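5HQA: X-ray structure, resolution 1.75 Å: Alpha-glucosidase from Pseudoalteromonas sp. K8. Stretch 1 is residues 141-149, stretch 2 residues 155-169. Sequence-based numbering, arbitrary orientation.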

# COMPACT_ATOMS: atom_id res chain seq x y z
N THR A 141 -22.73 -2.22 4.34
CA THR A 141 -21.99 -3.31 3.69
C THR A 141 -20.51 -3.00 3.77
O THR A 141 -20.09 -1.88 3.47
CB THR A 141 -22.40 -3.45 2.22
OG1 THR A 141 -23.80 -3.73 2.13
CG2 THR A 141 -21.59 -4.55 1.54
N ALA A 142 -19.71 -4.01 4.14
CA ALA A 142 -18.28 -3.84 4.32
C ALA A 142 -17.49 -4.81 3.44
O ALA A 142 -17.94 -5.92 3.14
CB ALA A 142 -17.88 -4.04 5.80
N TRP A 143 -16.28 -4.37 3.05
CA TRP A 143 -15.35 -5.19 2.28
C TRP A 143 -14.03 -5.21 3.04
O TRP A 143 -13.36 -4.18 3.11
CB TRP A 143 -15.15 -4.62 0.88
CG TRP A 143 -16.44 -4.38 0.13
CD1 TRP A 143 -17.13 -5.28 -0.62
CD2 TRP A 143 -17.18 -3.14 0.06
NE1 TRP A 143 -18.25 -4.69 -1.17
CE2 TRP A 143 -18.30 -3.37 -0.77
CE3 TRP A 143 -16.99 -1.86 0.59
CZ2 TRP A 143 -19.23 -2.38 -1.06
CZ3 TRP A 143 -17.91 -0.88 0.29
CH2 TRP A 143 -19.02 -1.14 -0.52
N TRP A 144 -13.66 -6.35 3.62
CA TRP A 144 -12.64 -6.31 4.67
C TRP A 144 -11.81 -7.59 4.71
O TRP A 144 -12.22 -8.64 4.20
CB TRP A 144 -13.31 -6.09 6.04
CG TRP A 144 -14.37 -7.11 6.35
CD1 TRP A 144 -15.69 -7.06 6.00
CD2 TRP A 144 -14.20 -8.33 7.09
NE1 TRP A 144 -16.36 -8.17 6.48
CE2 TRP A 144 -15.46 -8.97 7.15
CE3 TRP A 144 -13.10 -8.95 7.70
CZ2 TRP A 144 -15.66 -10.19 7.81
CZ3 TRP A 144 -13.30 -10.16 8.36
CH2 TRP A 144 -14.56 -10.77 8.40
N ILE A 145 -10.64 -7.49 5.33
CA ILE A 145 -9.82 -8.67 5.65
C ILE A 145 -9.68 -8.79 7.16
O ILE A 145 -9.66 -7.78 7.88
CB ILE A 145 -8.44 -8.63 4.98
CG1 ILE A 145 -7.68 -7.34 5.33
CG2 ILE A 145 -8.56 -8.85 3.46
CD1 ILE A 145 -6.15 -7.50 5.27
N PRO A 146 -9.58 -10.01 7.69
CA PRO A 146 -9.47 -10.18 9.14
C PRO A 146 -8.10 -9.74 9.63
O PRO A 146 -7.09 -9.85 8.93
CB PRO A 146 -9.66 -11.69 9.32
CG PRO A 146 -9.07 -12.26 8.04
CD PRO A 146 -9.53 -11.30 6.96
N ALA A 147 -8.08 -9.25 10.86
CA ALA A 147 -6.84 -8.88 11.52
C ALA A 147 -6.42 -9.97 12.50
O ALA A 147 -7.24 -10.77 12.95
CB ALA A 147 -6.98 -7.55 12.26
N ARG A 148 -5.13 -9.97 12.84
CA ARG A 148 -4.51 -10.88 13.80
C ARG A 148 -4.54 -12.33 13.33
O ARG A 148 -4.44 -13.25 14.15
CB ARG A 148 -5.17 -10.77 15.19
CG ARG A 148 -5.16 -9.34 15.76
CD ARG A 148 -3.85 -8.98 16.50
NE ARG A 148 -3.72 -7.53 16.59
CZ ARG A 148 -4.40 -6.78 17.45
NH1 ARG A 148 -5.24 -7.34 18.33
NH2 ARG A 148 -4.26 -5.45 17.45
N GLY A 149 -4.67 -12.55 12.02
CA GLY A 149 -4.69 -13.89 11.48
C GLY A 149 -3.31 -14.38 11.16
O GLY A 149 -2.34 -13.62 11.15
N TYR A 155 -4.85 -11.73 2.72
CA TYR A 155 -6.16 -12.38 2.66
C TYR A 155 -6.96 -11.81 1.50
O TYR A 155 -6.78 -10.65 1.13
CB TYR A 155 -6.95 -12.15 3.96
CG TYR A 155 -6.42 -12.93 5.13
CD1 TYR A 155 -6.85 -14.23 5.36
CD2 TYR A 155 -5.47 -12.38 5.99
CE1 TYR A 155 -6.36 -14.97 6.44
CE2 TYR A 155 -4.98 -13.11 7.06
CZ TYR A 155 -5.43 -14.41 7.28
OH TYR A 155 -4.96 -15.15 8.34
N VAL A 156 -7.86 -12.62 0.95
CA VAL A 156 -8.84 -12.04 0.02
C VAL A 156 -9.91 -11.33 0.83
O VAL A 156 -10.17 -11.65 1.99
CB VAL A 156 -9.44 -13.11 -0.91
CG1 VAL A 156 -8.33 -13.80 -1.72
CG2 VAL A 156 -10.26 -14.13 -0.13
N TYR A 157 -10.54 -10.33 0.21
CA TYR A 157 -11.51 -9.50 0.91
C TYR A 157 -12.86 -10.19 1.03
O TYR A 157 -13.32 -10.87 0.10
CB TYR A 157 -11.65 -8.14 0.20
CG TYR A 157 -10.50 -7.26 0.60
CD1 TYR A 157 -9.25 -7.42 -0.00
CD2 TYR A 157 -10.62 -6.34 1.64
CE1 TYR A 157 -8.16 -6.66 0.40
CE2 TYR A 157 -9.54 -5.57 2.05
CZ TYR A 157 -8.31 -5.73 1.42
OH TYR A 157 -7.24 -4.99 1.82
N ASN A 158 -13.49 -10.04 2.20
CA ASN A 158 -14.84 -10.52 2.45
C ASN A 158 -15.84 -9.42 2.14
O ASN A 158 -15.59 -8.25 2.42
CB ASN A 158 -15.00 -10.93 3.92
CG ASN A 158 -13.98 -11.94 4.35
OD1 ASN A 158 -13.27 -11.75 5.34
ND2 ASN A 158 -13.88 -13.03 3.61
N THR A 159 -16.99 -9.81 1.59
CA THR A 159 -18.12 -8.90 1.35
C THR A 159 -19.23 -9.32 2.30
O THR A 159 -19.83 -10.39 2.12
CB THR A 159 -18.60 -8.98 -0.10
OG1 THR A 159 -17.51 -8.72 -0.99
CG2 THR A 159 -19.74 -7.97 -0.34
N THR A 160 -19.48 -8.52 3.35
CA THR A 160 -20.47 -8.93 4.35
C THR A 160 -21.26 -7.72 4.85
O THR A 160 -20.83 -6.57 4.63
CB THR A 160 -19.82 -9.58 5.57
OG1 THR A 160 -19.19 -8.57 6.37
CG2 THR A 160 -18.76 -10.62 5.18
N PRO A 161 -22.38 -7.94 5.53
CA PRO A 161 -22.94 -6.88 6.39
C PRO A 161 -21.89 -6.33 7.34
O PRO A 161 -21.05 -7.08 7.84
CB PRO A 161 -24.06 -7.59 7.15
CG PRO A 161 -24.49 -8.70 6.19
CD PRO A 161 -23.23 -9.15 5.51
N LEU A 162 -21.94 -5.02 7.59
CA LEU A 162 -20.93 -4.40 8.45
C LEU A 162 -20.90 -5.05 9.84
O LEU A 162 -19.82 -5.18 10.44
CB LEU A 162 -21.21 -2.90 8.58
CG LEU A 162 -20.26 -2.07 9.45
CD1 LEU A 162 -18.84 -2.12 8.93
CD2 LEU A 162 -20.76 -0.62 9.48
N ASN A 163 -22.05 -5.50 10.35
CA ASN A 163 -22.07 -6.07 11.69
C ASN A 163 -21.35 -7.42 11.78
O ASN A 163 -21.15 -7.91 12.89
CB ASN A 163 -23.50 -6.22 12.17
CG ASN A 163 -24.10 -4.90 12.60
OD1 ASN A 163 -23.39 -3.93 12.85
ND2 ASN A 163 -25.42 -4.85 12.68
N ASP A 164 -20.95 -8.01 10.65
CA ASP A 164 -20.21 -9.27 10.67
C ASP A 164 -18.70 -9.07 10.65
O ASP A 164 -17.96 -10.07 10.70
CB ASP A 164 -20.59 -10.15 9.48
CG ASP A 164 -22.05 -10.53 9.49
OD1 ASP A 164 -22.55 -10.95 8.43
OD2 ASP A 164 -22.69 -10.41 10.55
N ALA A 165 -18.21 -7.83 10.55
CA ALA A 165 -16.77 -7.55 10.48
C ALA A 165 -16.25 -7.44 11.91
O ALA A 165 -16.25 -6.36 12.50
CB ALA A 165 -16.51 -6.28 9.69
N ALA A 166 -15.79 -8.57 12.47
CA ALA A 166 -15.54 -8.62 13.91
C ALA A 166 -14.20 -7.99 14.28
O ALA A 166 -14.11 -7.26 15.28
CB ALA A 166 -15.60 -10.07 14.39
N LEU A 167 -13.15 -8.26 13.51
CA LEU A 167 -11.80 -7.83 13.88
C LEU A 167 -11.04 -7.68 12.57
O LEU A 167 -10.75 -8.68 11.91
CB LEU A 167 -11.13 -8.85 14.80
CG LEU A 167 -9.79 -8.45 15.42
CD1 LEU A 167 -10.04 -7.32 16.45
CD2 LEU A 167 -9.09 -9.67 16.05
N VAL A 168 -10.72 -6.44 12.19
CA VAL A 168 -10.35 -6.14 10.81
C VAL A 168 -9.12 -5.26 10.76
O VAL A 168 -8.86 -4.45 11.66
CB VAL A 168 -11.52 -5.49 10.04
CG1 VAL A 168 -12.76 -6.40 10.08
CG2 VAL A 168 -11.85 -4.11 10.63
N HIS A 169 -8.35 -5.43 9.68
CA HIS A 169 -7.25 -4.53 9.36
C HIS A 169 -7.77 -3.29 8.65
O HIS A 169 -8.89 -3.27 8.11
CB HIS A 169 -6.21 -5.24 8.49
CG HIS A 169 -5.24 -6.06 9.26
ND1 HIS A 169 -4.55 -5.56 10.35
CD2 HIS A 169 -4.83 -7.35 9.12
CE1 HIS A 169 -3.76 -6.51 10.84
NE2 HIS A 169 -3.91 -7.60 10.11
O HOH W 1 -10.04 -4.68 6.01
O HOH W 2 -2.35 -9.65 11.59

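A β-ribbon is held by its backbone, but the character of the contact is set by what lies over its aromatic rings, and these two stretches of an alpha-glucosidase illustrate the principle well. At the apolar centre, Ile145 sets its CG2 methyl almost exactly over the ring of Tyr157, 3.5 Å from the ring centroid, where C–H groups can meet the π electrons. The same CG2 lies 3.7 Å from CB of Tyr155, so a single methyl serves two aromatic residues. Next along the chain, the Pro146 ring covers a face of Tyr155, with CG of Pro146 3.9 Å from the Tyr155 ring centroid. Proline suits such a role because its compact, saturated ring presents C–H groups that can lie against an aromatic face.

Trp144 is the most extensively covered residue of the contact. Its indole is held between CB of Ala165, 3.7 Å from the centroid of the five-membered ring of Trp144, and, on the opposite face, CB of Asn158, 4.0 Å from that centroid. CE3 of Trp144 also packs against CG1 of Val168 at 3.5 Å. Though sandwiched in this way, the indole keeps its polar group satisfied: Trp144 NE1 donates a nearly straight hydrogen bond to Thr160 OG1 (2.9 Å). That hydroxyl donates in turn to the backbone, from Thr160 OG1 to Pro161 O at 2.8 Å, so the chain of donors ends on a carbonyl.

The backbones of the two stretches pair antiparallel. Ala142 and Thr160 exchange two hydrogen bonds, Ala142 N to Thr160 O at 2.8 Å and Thr160 N to Ala142 O at 3.0 Å; Trp144 and Asn158 repeat the pattern, Trp144 N to Asn158 O at 3.0 Å and Asn158 N to Trp144 O at 2.8 Å. Between them, Trp143 and Thr159 form a non-hydrogen-bonded pair, and CA of Trp143 approaches Asn158 O to 3.1 Å in a CA–H···O contact. Pro146 lacks an amide hydrogen, yet its bridge with Val168 needs none: the bonds flanking it run from His169 N to Ile145 O (3.2 Å) and from Ala147 N to Leu167 O (2.9 Å).

Toward the polar edge, CB of Ala147 sits over the His169 imidazole, 3.5 Å from the His169 ring centroid. Water completes what direct contact leaves unpaired. The O of water 1 accepts from Ile145 N at 3.0 Å and donates to His169 O at 2.8 Å. The O of water 2 lies 3.0 Å from His169 NE2 and accepts a weak bond from Arg148 N at 3.1 Å.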